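Local coordinates for protein DNA ligase (Archaeoglobus fulgidus, PDB 3GDE) that seals nicks in double-stranded DNA during replication, recombination and repair, probably by an ATP-dependent reaction that passes through an adenylated lysine, at residues I222-M228 / R257-D263; Y270-L274 / D533-E538. All blocks are in the same frame, centred on the assembly; numbering follows the deposited sequence.

Contact 1 (I222-M228 / R257-D263); sequences IHIPVRM and RVQVHWD
In the adenylation domain of this ATP-dependent ligase, the loop leading into strand 230-233 lies over strand 256-262, and Gln259 joins the two with its side-chain amide. With CG anti to the backbone N (chi1 -172°) and the chain extended beyond it, Gln259 brings its amide alongside the backbone of Val226. Val226 N donates to Gln259 OE1 over 3.0 Å, in the carbonyl plane and on a lone pair, with a nearly straight N-H angle of 167°. In return Gln259 NE2 gives a more bent bond of 2.9 Å to Val226 O. His261 NE2 also donates to Gln259 OE1, at 2.8 Å, so two donors meet at that oxygen and, with NE2 held by Val226 O, the amide's orientation is fixed. Towards the start of the strand, Met228 and Arg257 run past each other in opposite directions. Met228 CB lies over one face of the Arg257 guanidinium, 3.6 Å from Arg257 NH2, while Met228 CE reaches the strand backbone, 3.6 Å from Val258 C. Asp299 forms a salt bridge with Arg257, which is predicted to bind ATP. At the other end, Ile222 CG2 packs 3.7 Å from His261 CB. His223 turns its ring edge to the Asp263 carboxylate, the two planes 84° apart; Arg266 bonds both, its O to His223 NE2 and its N to Asp263 OD2. Strands 268-271 and 296-306 flank strand 256-262, and helix 282-291 packs against Val260 and Trp262.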
loop_
_atom_site.group_PDB
_atom_site.type_symbol
_atom_site.label_atom_id
_atom_site.label_comp_id
_atom_site.label_asym_id
_atom_site.label_seq_id
_atom_site.Cartn_x
_atom_site.Cartn_y
_atom_site.Cartn_z
ATOM N N ILE A 222 9.204 -12.795 13.946
ATOM C CA ILE A 222 10.198 -12.523 12.915
ATOM C C ILE A 222 9.735 -13.027 11.546
ATOM O O ILE A 222 9.211 -14.146 11.415
ATOM C CB ILE A 222 11.601 -13.085 13.268
ATOM C CG1 ILE A 222 12.112 -12.470 14.568
ATOM C CG2 ILE A 222 12.603 -12.772 12.151
ATOM C CD1 ILE A 222 13.504 -12.942 14.991
ATOM N N HIS A 223 9.927 -12.162 10.549
ATOM C CA HIS A 223 9.550 -12.387 9.154
ATOM C C HIS A 223 8.082 -12.036 8.863
ATOM O O HIS A 223 7.642 -12.087 7.715
ATOM C CB HIS A 223 9.970 -13.785 8.647
ATOM C CG HIS A 223 11.439 -14.061 8.802
ATOM N ND1 HIS A 223 11.934 -15.038 9.640
ATOM C CD2 HIS A 223 12.522 -13.458 8.253
ATOM C CE1 HIS A 223 13.255 -15.034 9.590
ATOM N NE2 HIS A 223 13.636 -14.088 8.751
ATOM N N ILE A 224 7.342 -11.646 9.898
ATOM C CA ILE A 224 6.036 -11.021 9.691
ATOM C C ILE A 224 6.145 -9.520 9.963
ATOM O O ILE A 224 6.427 -9.104 11.092
ATOM C CB ILE A 224 4.895 -11.715 10.494
ATOM C CG1 ILE A 224 4.635 -13.106 9.899
ATOM C CG2 ILE A 224 3.607 -10.875 10.462
ATOM C CD1 ILE A 224 3.801 -14.012 10.753
ATOM N N PRO A 225 5.931 -8.705 8.915
ATOM C CA PRO A 225 6.192 -7.274 8.996
ATOM C C PRO A 225 5.243 -6.573 9.937
ATOM O O PRO A 225 4.066 -6.929 10.033
ATOM C CB PRO A 225 5.962 -6.790 7.559
ATOM C CG PRO A 225 5.001 -7.781 6.996
ATOM C CD PRO A 225 5.411 -9.090 7.590
ATOM N N VAL A 226 5.780 -5.586 10.636
ATOM C CA VAL A 226 4.977 -4.719 11.465
ATOM C C VAL A 226 4.913 -3.318 10.855
ATOM O O VAL A 226 5.882 -2.830 10.253
ATOM C CB VAL A 226 5.362 -4.800 12.989
ATOM C CG1 VAL A 226 6.503 -5.798 13.246
ATOM C CG2 VAL A 226 5.605 -3.420 13.629
ATOM N N ARG A 227 3.737 -2.706 10.956
ATOM C CA ARG A 227 3.516 -1.385 10.399
ATOM C C ARG A 227 4.455 -0.407 11.081
ATOM O O ARG A 227 4.511 -0.345 12.310
ATOM C CB ARG A 227 2.070 -0.962 10.604
ATOM C CG ARG A 227 1.528 -0.157 9.471
ATOM C CD ARG A 227 1.282 -1.024 8.257
ATOM N NE ARG A 227 -0.121 -1.402 8.121
ATOM C CZ ARG A 227 -1.056 -0.613 7.604
ATOM N NH1 ARG A 227 -0.748 0.607 7.184
ATOM N NH2 ARG A 227 -2.306 -1.035 7.520
ATOM N N MET A 228 5.215 0.333 10.286
ATOM C CA MET A 228 6.220 1.231 10.847
ATOM C C MET A 228 5.599 2.399 11.615
ATOM O O MET A 228 4.527 2.897 11.257
ATOM C CB MET A 228 7.143 1.750 9.745
ATOM C CG MET A 228 7.948 0.661 9.074
ATOM S SD MET A 228 8.494 1.252 7.486
ATOM C CE MET A 228 9.551 -0.104 6.959
ATOM N N ARG A 257 13.045 3.831 3.646
ATOM C CA ARG A 257 12.848 3.120 4.888
ATOM C C ARG A 257 12.624 1.614 4.667
ATOM O O ARG A 257 11.943 1.193 3.726
ATOM C CB ARG A 257 11.703 3.733 5.667
ATOM C CG ARG A 257 11.766 3.387 7.130
ATOM C CD ARG A 257 10.906 4.296 7.949
ATOM N NE ARG A 257 10.705 3.752 9.280
ATOM C CZ ARG A 257 9.840 4.242 10.159
ATOM N NH1 ARG A 257 9.087 5.298 9.842
ATOM N NH2 ARG A 257 9.718 3.670 11.350
ATOM N N VAL A 258 13.243 0.814 5.518
ATOM C CA VAL A 258 13.090 -0.629 5.479
ATOM C C VAL A 258 12.981 -1.205 6.884
ATOM O O VAL A 258 13.308 -0.546 7.893
ATOM C CB VAL A 258 14.258 -1.361 4.735
ATOM C CG1 VAL A 258 14.324 -0.946 3.285
ATOM C CG2 VAL A 258 15.596 -1.168 5.458
ATOM N N GLN A 259 12.514 -2.444 6.929
ATOM C CA GLN A 259 12.441 -3.192 8.165
ATOM C C GLN A 259 13.107 -4.555 7.938
ATOM O O GLN A 259 12.759 -5.289 7.015
ATOM C CB GLN A 259 10.984 -3.321 8.588
ATOM C CG GLN A 259 10.779 -3.900 9.953
ATOM C CD GLN A 259 9.322 -4.009 10.287
ATOM O OE1 GLN A 259 8.703 -5.047 10.063
ATOM N NE2 GLN A 259 8.748 -2.924 10.791
ATOM N N VAL A 260 14.080 -4.867 8.779
ATOM C CA VAL A 260 14.940 -6.034 8.587
ATOM C C VAL A 260 14.674 -7.074 9.672
ATOM O O VAL A 260 14.717 -6.762 10.866
ATOM C CB VAL A 260 16.438 -5.615 8.565
ATOM C CG1 VAL A 260 17.364 -6.833 8.655
ATOM C CG2 VAL A 260 16.736 -4.794 7.310
ATOM N N HIS A 261 14.384 -8.301 9.235
ATOM C CA HIS A 261 14.058 -9.409 10.129
ATOM C C HIS A 261 15.120 -10.516 10.035
ATOM O O HIS A 261 15.433 -10.987 8.936
ATOM C CB HIS A 261 12.692 -9.994 9.760
ATOM C CG HIS A 261 11.549 -9.047 9.935
ATOM N ND1 HIS A 261 10.591 -9.214 10.910
ATOM C CD2 HIS A 261 11.197 -7.936 9.247
ATOM C CE1 HIS A 261 9.700 -8.243 10.822
ATOM N NE2 HIS A 261 10.046 -7.453 9.820
ATOM N N TRP A 262 15.640 -10.943 11.184
ATOM C CA TRP A 262 16.779 -11.881 11.239
ATOM C C TRP A 262 17.177 -12.225 12.685
ATOM O O TRP A 262 17.337 -11.310 13.485
ATOM C CB TRP A 262 17.971 -11.200 10.532
ATOM C CG TRP A 262 19.355 -11.657 10.943
ATOM C CD1 TRP A 262 20.156 -11.099 11.900
ATOM C CD2 TRP A 262 20.095 -12.749 10.389
ATOM N NE1 TRP A 262 21.353 -11.776 11.976
ATOM C CE2 TRP A 262 21.341 -12.795 11.062
ATOM C CE3 TRP A 262 19.832 -13.690 9.388
ATOM C CZ2 TRP A 262 22.320 -13.756 10.766
ATOM C CZ3 TRP A 262 20.810 -14.641 9.091
ATOM C CH2 TRP A 262 22.035 -14.665 9.780
ATOM N N ASP A 263 17.337 -13.479 13.105
ATOM C CA ASP A 263 16.709 -14.733 12.685
ATOM C C ASP A 263 17.279 -15.908 13.510
ATOM O O ASP A 263 16.623 -16.307 14.469
ATOM C CB ASP A 263 16.743 -15.031 11.200
ATOM C CG ASP A 263 16.060 -16.346 10.880
ATOM O OD1 ASP A 263 15.178 -16.774 11.656
ATOM O OD2 ASP A 263 16.412 -16.954 9.864
#

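Contact 2 (Y270-L274 / D533-E538); sequences YSRRL and DKDVDE. With PO4 (phosphate ion), chain B; PO4 (phosphate ion), chain D.
Arg273 grips Glu538 side-on, sending NE and NH2 to a single carboxylate oxygen, in a salt bridge between the adenylation domain and the segment that follows the last strand of the OB-fold domain. Arg273 NH2 meets the anti lone pair of Glu538 OE2 at 2.7 Å; Arg273 NE, at 3.0 Å from Glu538 OE2, comes from above the carboxylate plane. The planes of the two groups stand 61° apart, yet the oxygen lies close to the guanidinium plane. Bends in Arg273 at chi2 (-50°) and chi3 (-58°) fold the chain back beside Glu538, with Arg273 CB 3.7 Å from Glu538 CG, and set its guanidinium face to face with that of Arg272. Replacing Arg273 by alanine removes both donors to Glu538 OE2 and is likely to leave that carboxylate without its cationic mate and the Arg272 guanidinium without the group that lies over its face. Lys534 CE lies 3.6 Å from Arg273 NH1. The lysine's charge is met by Asp429, in a salt bridge, and by a phosphate ion, with Lys534 NZ 3.0 Å from O4 of that ion (chain D). Arg272, predicted to bind ATP, approaches the other phosphate (chain B) with its guanidinium edge, Arg272 NH1 2.7 Å from O4; both ions probably come from the crystallisation liquor. A type I turn from Ser271 to Leu274, at the end of strand 268-271, presents both arginines, while a 3-10 segment ahead of helix 542-550 carries Glu538, and Leu317 of helix 313-321 touches Asp533.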
loop_
_atom_site.group_PDB
_atom_site.type_symbol
_atom_site.label_atom_id
_atom_site.label_comp_id
_atom_site.label_asym_id
_atom_site.label_seq_id
_atom_site.Cartn_x
_atom_site.Cartn_y
_atom_site.Cartn_z
ATOM N N TYR A 270 11.591 -5.707 4.358
ATOM C CA TYR A 270 10.368 -5.067 3.901
ATOM C C TYR A 270 10.573 -3.573 3.692
ATOM O O TYR A 270 11.289 -2.919 4.457
ATOM C CB TYR A 270 9.233 -5.309 4.896
ATOM C CG TYR A 270 8.881 -6.765 5.028
ATOM C CD1 TYR A 270 8.054 -7.384 4.096
ATOM C CD2 TYR A 270 9.387 -7.529 6.077
ATOM C CE1 TYR A 270 7.739 -8.738 4.200
ATOM C CE2 TYR A 270 9.077 -8.879 6.198
ATOM C CZ TYR A 270 8.247 -9.475 5.253
ATOM O OH TYR A 270 7.926 -10.808 5.363
ATOM N N SER A 271 9.950 -3.041 2.650
ATOM C CA SER A 271 10.015 -1.616 2.362
ATOM C C SER A 271 9.005 -0.827 3.213
ATOM O O SER A 271 8.331 -1.388 4.082
ATOM C CB SER A 271 9.776 -1.384 0.873
ATOM O OG SER A 271 8.449 -1.746 0.522
ATOM N N ARG A 272 8.925 0.481 2.970
ATOM C CA ARG A 272 8.020 1.389 3.686
ATOM C C ARG A 272 6.570 0.933 3.570
ATOM O O ARG A 272 5.822 1.013 4.540
ATOM C CB ARG A 272 8.233 2.838 3.175
ATOM C CG ARG A 272 7.127 3.885 3.366
ATOM C CD ARG A 272 6.885 4.359 4.800
ATOM N NE ARG A 272 5.629 3.777 5.234
ATOM C CZ ARG A 272 4.475 4.418 5.395
ATOM N NH1 ARG A 272 4.364 5.729 5.237
ATOM N NH2 ARG A 272 3.424 3.710 5.761
ATOM N N ARG A 273 6.195 0.437 2.389
ATOM C CA ARG A 273 4.831 -0.059 2.142
ATOM C C ARG A 273 4.749 -1.573 2.346
ATOM O O ARG A 273 3.761 -2.224 1.971
ATOM C CB ARG A 273 4.316 0.319 0.739
ATOM C CG ARG A 273 4.885 1.586 0.069
ATOM C CD ARG A 273 4.891 2.879 0.905
ATOM N NE ARG A 273 3.595 3.336 1.407
ATOM C CZ ARG A 273 3.333 4.595 1.784
ATOM N NH1 ARG A 273 4.266 5.539 1.703
ATOM N NH2 ARG A 273 2.130 4.919 2.249
ATOM N N LEU A 274 5.808 -2.111 2.955
ATOM C CA LEU A 274 5.930 -3.513 3.305
ATOM C C LEU A 274 5.886 -4.463 2.105
ATOM O O LEU A 274 5.276 -5.520 2.183
ATOM C CB LEU A 274 4.917 -3.922 4.392
ATOM C CG LEU A 274 4.905 -3.123 5.699
ATOM C CD1 LEU A 274 3.806 -3.638 6.600
ATOM C CD2 LEU A 274 6.243 -3.168 6.420
ATOM N N ASP A 533 6.323 1.503 -6.742
ATOM C CA ASP A 533 6.444 0.948 -5.391
ATOM C C ASP A 533 5.176 1.156 -4.539
ATOM O O ASP A 533 5.116 0.709 -3.386
ATOM C CB ASP A 533 7.681 1.533 -4.680
ATOM C CG ASP A 533 7.642 3.058 -4.575
ATOM O OD1 ASP A 533 7.445 3.726 -5.617
ATOM O OD2 ASP A 533 7.822 3.594 -3.449
ATOM N N LYS A 534 4.176 1.832 -5.110
ATOM C CA LYS A 534 2.974 2.224 -4.376
ATOM C C LYS A 534 1.677 1.794 -5.072
ATOM O O LYS A 534 1.414 2.189 -6.216
ATOM C CB LYS A 534 2.952 3.742 -4.126
ATOM C CG LYS A 534 4.098 4.260 -3.294
ATOM C CD LYS A 534 3.833 5.657 -2.822
ATOM C CE LYS A 534 4.892 6.124 -1.843
ATOM N NZ LYS A 534 4.693 7.560 -1.468
ATOM N N ASP A 535 0.879 0.988 -4.368
ATOM C CA ASP A 535 -0.485 0.644 -4.787
ATOM C C ASP A 535 -1.438 1.780 -4.405
ATOM O O ASP A 535 -1.065 2.651 -3.617
ATOM C CB ASP A 535 -0.946 -0.644 -4.093
ATOM C CG ASP A 535 -0.311 -1.890 -4.668
ATOM O OD1 ASP A 535 0.049 -1.902 -5.869
ATOM O OD2 ASP A 535 -0.193 -2.880 -3.913
ATOM N N VAL A 536 -2.666 1.761 -4.922
ATOM C CA VAL A 536 -3.629 2.838 -4.627
ATOM C C VAL A 536 -3.954 2.953 -3.141
ATOM O O VAL A 536 -4.244 4.043 -2.659
ATOM C CB VAL A 536 -4.957 2.805 -5.478
ATOM C CG1 VAL A 536 -4.815 1.955 -6.702
ATOM C CG2 VAL A 536 -6.171 2.361 -4.645
ATOM N N ASP A 537 -3.883 1.851 -2.400
ATOM C CA ASP A 537 -4.115 1.965 -0.960
ATOM C C ASP A 537 -2.873 2.400 -0.168
ATOM O O ASP A 537 -2.920 2.483 1.056
ATOM C CB ASP A 537 -4.831 0.736 -0.376
ATOM C CG ASP A 537 -3.982 -0.510 -0.394
ATOM O OD1 ASP A 537 -2.851 -0.464 0.154
ATOM O OD2 ASP A 537 -4.464 -1.545 -0.930
ATOM N N GLU A 538 -1.782 2.713 -0.867
ATOM C CA GLU A 538 -0.643 3.386 -0.229
ATOM C C GLU A 538 -0.505 4.864 -0.633
ATOM O O GLU A 538 0.490 5.507 -0.307
ATOM C CB GLU A 538 0.673 2.623 -0.434
ATOM C CG GLU A 538 0.775 1.308 0.335
ATOM C CD GLU A 538 0.585 1.452 1.862
ATOM O OE1 GLU A 538 0.142 0.464 2.488
ATOM O OE2 GLU A 538 0.866 2.534 2.446
HETATM P P PO4 B . 6.089 8.856 5.463
HETATM O O1 PO4 B . 7.008 7.651 5.426
HETATM O O2 PO4 B . 6.266 9.516 6.805
HETATM O O3 PO4 B . 6.453 9.845 4.378
HETATM O O4 PO4 B . 4.669 8.398 5.282
HETATM P P PO4 D . 8.027 8.631 0.019
HETATM O O1 PO4 D . 8.788 7.377 -0.337
HETATM O O2 PO4 D . 8.821 9.427 1.031
HETATM O O3 PO4 D . 7.840 9.479 -1.221
HETATM O O4 PO4 D . 6.685 8.250 0.607
HETATM O O HOH W 1 2.657 0.185 4.797
#

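Contact 1 is the more buried, with seven of its twelve touching residues buried and 581 Å² covered; contact 2 is a surface contact of 241 Å² with none. Their centres lie 14 Å apart, joined through neighbouring strands 256-262 and 268-271: Gln259 N lies 2.8 Å from Tyr270 O, and Tyr270 OH is 2.7 Å from His223 O, both probable hydrogen bonds. Contact 1 packs a loop on a strand through amide and imidazole groups and nonpolar side chains, charge gathering towards its ends. Contact 2 bridges two domains mainly through charge, beside phosphate ions, consistent with the closed conformation of the enzyme.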